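Long-range contact in phosphohistidine phosphatase SixA (Escherichia coli, PDB 1UJC), which removes phosphate from phosphohistidine on the HPt domain of the ArcB sensor, within a multistep His-Asp phosphorelay: residues T25-W37 and G144-K156. Residues are numbered along the deposited sequence; the frame is centred on the assembly and turned at random.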
loop_
_atom_site.group_PDB
_atom_site.type_symbol
_atom_site.label_atom_id
_atom_site.label_comp_id
_atom_site.label_asym_id
_atom_site.label_seq_id
_atom_site.Cartn_x
_atom_site.Cartn_y
_atom_site.Cartn_z
ATOM N N THR A 25 14.408 -12.299 -0.011
ATOM C CA THR A 25 14.631 -12.340 -1.446
ATOM C C THR A 25 13.298 -12.526 -2.164
ATOM O O THR A 25 13.010 -11.834 -3.140
ATOM C CB THR A 25 15.576 -13.497 -1.805
ATOM O OG1 THR A 25 16.870 -13.228 -1.249
ATOM C CG2 THR A 25 15.691 -13.659 -3.304
ATOM N N ASN A 26 12.490 -13.459 -1.673
ATOM C CA ASN A 26 11.177 -13.736 -2.254
ATOM C C ASN A 26 10.301 -12.497 -2.109
ATOM O O ASN A 26 9.591 -12.120 -3.040
ATOM C CB ASN A 26 10.527 -14.934 -1.545
ATOM C CG ASN A 26 9.071 -15.134 -1.936
ATOM O OD1 ASN A 26 8.755 -15.494 -3.077
ATOM N ND2 ASN A 26 8.172 -14.895 -0.985
ATOM N N GLY A 27 10.361 -11.866 -0.939
ATOM C CA GLY A 27 9.580 -10.666 -0.701
ATOM C C GLY A 27 9.926 -9.599 -1.721
ATOM O O GLY A 27 9.059 -8.840 -2.158
ATOM N N CYS A 28 11.203 -9.531 -2.089
ATOM C CA CYS A 28 11.660 -8.575 -3.087
ATOM C C CYS A 28 11.127 -9.014 -4.445
ATOM O O CYS A 28 10.535 -8.220 -5.177
ATOM C CB CYS A 28 13.194 -8.527 -3.136
ATOM S SG CYS A 28 13.984 -7.676 -1.745
ATOM N N ASP A 29 11.329 -10.287 -4.767
ATOM C CA ASP A 29 10.878 -10.828 -6.043
ATOM C C ASP A 29 9.394 -10.579 -6.282
ATOM O O ASP A 29 9.006 -10.061 -7.330
ATOM C CB ASP A 29 11.154 -12.331 -6.127
ATOM C CG ASP A 29 12.633 -12.669 -6.000
ATOM O OD1 ASP A 29 13.474 -11.962 -6.594
ATOM O OD2 ASP A 29 12.949 -13.662 -5.314
ATOM N N GLU A 30 8.563 -10.944 -5.309
ATOM C CA GLU A 30 7.124 -10.762 -5.448
ATOM C C GLU A 30 6.718 -9.300 -5.491
ATOM O O GLU A 30 5.746 -8.945 -6.158
ATOM C CB GLU A 30 6.379 -11.454 -4.312
ATOM C CG GLU A 30 6.643 -12.934 -4.227
ATOM C CD GLU A 30 5.663 -13.627 -3.317
ATOM O OE1 GLU A 30 5.404 -13.095 -2.215
ATOM O OE2 GLU A 30 5.156 -14.702 -3.702
ATOM N N SER A 31 7.448 -8.451 -4.779
ATOM C CA SER A 31 7.116 -7.036 -4.793
ATOM C C SER A 31 7.372 -6.458 -6.182
ATOM O O SER A 31 6.620 -5.602 -6.650
ATOM C CB SER A 31 7.918 -6.284 -3.731
ATOM O OG SER A 31 7.335 -6.477 -2.451
ATOM N N ARG A 32 8.430 -6.933 -6.840
ATOM C CA ARG A 32 8.754 -6.474 -8.188
ATOM C C ARG A 32 7.710 -7.027 -9.153
ATOM O O ARG A 32 7.338 -6.375 -10.132
ATOM C CB ARG A 32 10.152 -6.950 -8.616
ATOM C CG ARG A 32 11.306 -6.066 -8.146
ATOM C CD ARG A 32 12.562 -6.294 -9.003
ATOM N NE ARG A 32 13.519 -5.193 -8.880
ATOM C CZ ARG A 32 14.511 -5.149 -7.995
ATOM N NH1 ARG A 32 14.693 -6.151 -7.151
ATOM N NH2 ARG A 32 15.317 -4.096 -7.943
ATOM N N LEU A 33 7.240 -8.236 -8.859
ATOM C CA LEU A 33 6.233 -8.900 -9.679
ATOM C C LEU A 33 4.955 -8.058 -9.718
ATOM O O LEU A 33 4.396 -7.802 -10.789
ATOM C CB LEU A 33 5.933 -10.284 -9.096
ATOM C CG LEU A 33 5.117 -11.276 -9.928
ATOM C CD1 LEU A 33 5.796 -11.501 -11.275
ATOM C CD2 LEU A 33 5.006 -12.599 -9.170
ATOM N N MET A 34 4.498 -7.631 -8.543
ATOM C CA MET A 34 3.292 -6.812 -8.438
ATOM C C MET A 34 3.512 -5.434 -9.063
ATOM O O MET A 34 2.602 -4.864 -9.669
ATOM C CB MET A 34 2.892 -6.648 -6.973
ATOM C CG MET A 34 2.415 -7.929 -6.298
ATOM S SD MET A 34 0.890 -8.580 -7.018
ATOM C CE MET A 34 -0.235 -7.272 -6.630
ATOM N N ALA A 35 4.720 -4.903 -8.910
ATOM C CA ALA A 35 5.059 -3.599 -9.468
ATOM C C ALA A 35 4.929 -3.631 -10.987
ATOM O O ALA A 35 4.327 -2.741 -11.588
ATOM C CB ALA A 35 6.478 -3.214 -9.074
ATOM N N ASN A 36 5.491 -4.665 -11.605
ATOM C CA ASN A 36 5.422 -4.798 -13.052
ATOM C C ASN A 36 3.986 -5.002 -13.513
ATOM O O ASN A 36 3.590 -4.507 -14.564
ATOM C CB ASN A 36 6.305 -5.955 -13.533
ATOM C CG ASN A 36 7.792 -5.631 -13.438
ATOM O OD1 ASN A 36 8.230 -4.542 -13.832
ATOM N ND2 ASN A 36 8.575 -6.576 -12.929
ATOM N N TRP A 37 3.201 -5.727 -12.724
ATOM C CA TRP A 37 1.810 -5.957 -13.084
ATOM C C TRP A 37 1.093 -4.606 -13.149
ATOM O O TRP A 37 0.359 -4.326 -14.099
ATOM C CB TRP A 37 1.127 -6.865 -12.059
ATOM C CG TRP A 37 -0.305 -7.100 -12.381
ATOM C CD1 TRP A 37 -0.805 -7.905 -13.366
ATOM C CD2 TRP A 37 -1.432 -6.462 -11.773
ATOM N NE1 TRP A 37 -2.177 -7.803 -13.413
ATOM C CE2 TRP A 37 -2.588 -6.924 -12.445
ATOM C CE3 TRP A 37 -1.578 -5.541 -10.726
ATOM C CZ2 TRP A 37 -3.871 -6.496 -12.106
ATOM C CZ3 TRP A 37 -2.853 -5.115 -10.389
ATOM C CH2 TRP A 37 -3.985 -5.592 -11.077
ATOM N N GLY A 144 -15.296 5.638 -0.464
ATOM C CA GLY A 144 -14.513 4.805 -1.350
ATOM C C GLY A 144 -15.208 3.545 -1.807
ATOM O O GLY A 144 -16.058 2.992 -1.110
ATOM N N THR A 145 -14.827 3.096 -2.995
ATOM C CA THR A 145 -15.374 1.892 -3.599
ATOM C C THR A 145 -14.247 0.871 -3.741
ATOM O O THR A 145 -13.186 1.191 -4.278
ATOM C CB THR A 145 -15.936 2.200 -4.992
ATOM O OG1 THR A 145 -17.079 3.050 -4.862
ATOM C CG2 THR A 145 -16.328 0.926 -5.705
ATOM N N PHE A 146 -14.481 -0.344 -3.251
ATOM C CA PHE A 146 -13.497 -1.426 -3.328
ATOM C C PHE A 146 -13.610 -2.089 -4.704
ATOM O O PHE A 146 -14.505 -2.901 -4.948
ATOM C CB PHE A 146 -13.765 -2.438 -2.206
ATOM C CG PHE A 146 -12.731 -3.524 -2.090
ATOM C CD1 PHE A 146 -11.444 -3.349 -2.590
ATOM C CD2 PHE A 146 -13.042 -4.715 -1.438
ATOM C CE1 PHE A 146 -10.481 -4.337 -2.449
ATOM C CE2 PHE A 146 -12.084 -5.717 -1.286
ATOM C CZ PHE A 146 -10.798 -5.527 -1.795
ATOM N N ASN A 147 -12.694 -1.724 -5.597
ATOM C CA ASN A 147 -12.681 -2.231 -6.966
ATOM C C ASN A 147 -12.244 -3.684 -7.085
ATOM O O ASN A 147 -13.016 -4.536 -7.515
ATOM C CB ASN A 147 -11.771 -1.345 -7.815
ATOM C CG ASN A 147 -12.138 0.118 -7.710
ATOM O OD1 ASN A 147 -11.267 0.991 -7.668
ATOM N ND2 ASN A 147 -13.436 0.398 -7.666
ATOM N N TRP A 148 -11.002 -3.963 -6.714
ATOM C CA TRP A 148 -10.481 -5.321 -6.788
ATOM C C TRP A 148 -9.271 -5.517 -5.889
ATOM O O TRP A 148 -8.808 -4.590 -5.224
ATOM C CB TRP A 148 -10.104 -5.675 -8.232
ATOM C CG TRP A 148 -9.366 -4.581 -8.963
ATOM C CD1 TRP A 148 -9.896 -3.683 -9.843
ATOM C CD2 TRP A 148 -7.972 -4.262 -8.859
ATOM N NE1 TRP A 148 -8.920 -2.826 -10.294
ATOM C CE2 TRP A 148 -7.731 -3.159 -9.704
ATOM C CE3 TRP A 148 -6.905 -4.802 -8.132
ATOM C CZ2 TRP A 148 -6.465 -2.585 -9.843
ATOM C CZ3 TRP A 148 -5.646 -4.232 -8.270
ATOM C CH2 TRP A 148 -5.438 -3.135 -9.120
ATOM N N GLN A 149 -8.765 -6.742 -5.882
ATOM C CA GLN A 149 -7.605 -7.090 -5.078
ATOM C C GLN A 149 -6.785 -8.078 -5.894
ATOM O O GLN A 149 -7.328 -9.026 -6.458
ATOM C CB GLN A 149 -8.065 -7.743 -3.780
ATOM C CG GLN A 149 -7.015 -7.844 -2.713
ATOM C CD GLN A 149 -7.347 -8.947 -1.736
ATOM O OE1 GLN A 149 -8.512 -9.131 -1.352
ATOM N NE2 GLN A 149 -6.336 -9.692 -1.333
ATOM N N MET A 150 -5.479 -7.858 -5.959
ATOM C CA MET A 150 -4.603 -8.732 -6.726
ATOM C C MET A 150 -3.454 -9.192 -5.844
ATOM O O MET A 150 -2.924 -8.413 -5.062
ATOM C CB MET A 150 -4.060 -7.969 -7.940
ATOM C CG MET A 150 -3.109 -8.755 -8.828
ATOM S SD MET A 150 -3.888 -10.173 -9.619
ATOM C CE MET A 150 -5.060 -9.353 -10.703
ATOM N N SER A 151 -3.068 -10.458 -5.963
ATOM C CA SER A 151 -1.960 -10.964 -5.155
ATOM C C SER A 151 -0.944 -11.705 -6.019
ATOM O O SER A 151 -1.270 -12.176 -7.112
ATOM C CB SER A 151 -2.488 -11.872 -4.036
ATOM O OG SER A 151 -3.237 -12.955 -4.550
ATOM N N PRO A 152 0.311 -11.809 -5.546
ATOM C CA PRO A 152 1.361 -12.496 -6.300
ATOM C C PRO A 152 0.955 -13.883 -6.795
ATOM O O PRO A 152 1.408 -14.324 -7.850
ATOM C CB PRO A 152 2.516 -12.559 -5.303
ATOM C CG PRO A 152 2.333 -11.318 -4.516
ATOM C CD PRO A 152 0.840 -11.310 -4.264
ATOM N N CYS A 153 0.106 -14.572 -6.040
ATOM C CA CYS A 153 -0.314 -15.905 -6.449
ATOM C C CYS A 153 -1.319 -15.871 -7.595
ATOM O O CYS A 153 -1.303 -16.751 -8.453
ATOM C CB CYS A 153 -0.902 -16.681 -5.264
ATOM S SG CYS A 153 -2.616 -16.290 -4.835
ATOM N N ASN A 154 -2.190 -14.866 -7.619
ATOM C CA ASN A 154 -3.184 -14.769 -8.691
ATOM C C ASN A 154 -2.516 -14.311 -9.980
ATOM O O ASN A 154 -3.178 -14.068 -10.986
ATOM C CB ASN A 154 -4.299 -13.784 -8.337
ATOM C CG ASN A 154 -5.422 -13.777 -9.374
ATOM O OD1 ASN A 154 -6.128 -12.787 -9.533
ATOM N ND2 ASN A 154 -5.590 -14.896 -10.077
ATOM N N LEU A 155 -1.201 -14.155 -9.932
ATOM C CA LEU A 155 -0.435 -13.754 -11.104
ATOM C C LEU A 155 0.499 -14.922 -11.385
ATOM O O LEU A 155 0.545 -15.439 -12.506
ATOM C CB LEU A 155 0.393 -12.494 -10.820
ATOM C CG LEU A 155 -0.324 -11.198 -10.424
ATOM C CD1 LEU A 155 0.701 -10.086 -10.248
ATOM C CD2 LEU A 155 -1.331 -10.811 -11.498
ATOM N N LYS A 156 1.216 -15.341 -10.337
ATOM C CA LYS A 156 2.184 -16.446 -10.375
ATOM C C LYS A 156 1.717 -17.734 -11.045
ATOM O O LYS A 156 2.333 -18.129 -12.064
ATOM C CB LYS A 156 2.633 -16.799 -8.952
ATOM C CG LYS A 156 3.863 -16.064 -8.449
ATOM C CD LYS A 156 4.331 -16.703 -7.147
ATOM C CE LYS A 156 5.646 -16.108 -6.659
ATOM N NZ LYS A 156 6.103 -16.791 -5.418
#
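One face of the Trp37 indole is roofed by Met150 and Leu155, while the far edge of its six-membered ring runs into Trp148. The two indoles form an offset edge-to-face pair, their planes at 88°, with Trp37 CH2 3.5 Å from Trp148 CH2. In the mixed-sheet alpha/beta fold of this histidine phosphatase, the contact lays helix 25-40 against strand 144-150, at one edge of the sheet, and the turn that follows it. On the roofed face, Met150 CG sits 3.8 Å from the centroid of the six-membered ring, almost on its normal. The bent Met150 chain then keeps SD above the same ring as a more distant Met-aromatic contact and brings CE to the rim at CZ2. Leu155 CD2 takes the five-membered ring in a second CH-pi contact. The indole reaches from the helix toward the strand because chi1 of 179° sets CG opposite the backbone N. Replacing Trp37 with an alanine would take away the indole and is likely to leave Met150 and Leu155 without the surface they rest on and Trp148 without its aromatic partner.

One helical turn earlier, Met34 is buried. Bent at chi2 and chi3, its chain places SD 3.6 Å from Leu155 CD1 and CE beside the backbone O of Met150 (3.3 Å), while CG touches Pro152 CG at 3.8 Å. Met34 also touches Ile133 and Met6 on strands 133-138 and 2-7, linking the turn after strand 144-150 to the sheet. Leu33 CD2 packs on the aliphatic part of Lys156 at CG. Toward the start of the helix the contact turns polar at Glu30, which lies across Pro152. The extended Lys156 chain ends in a salt bridge, NZ donating to Glu30 OE2 at 2.9 Å on the anti side of the carboxylate, 21° out of its plane.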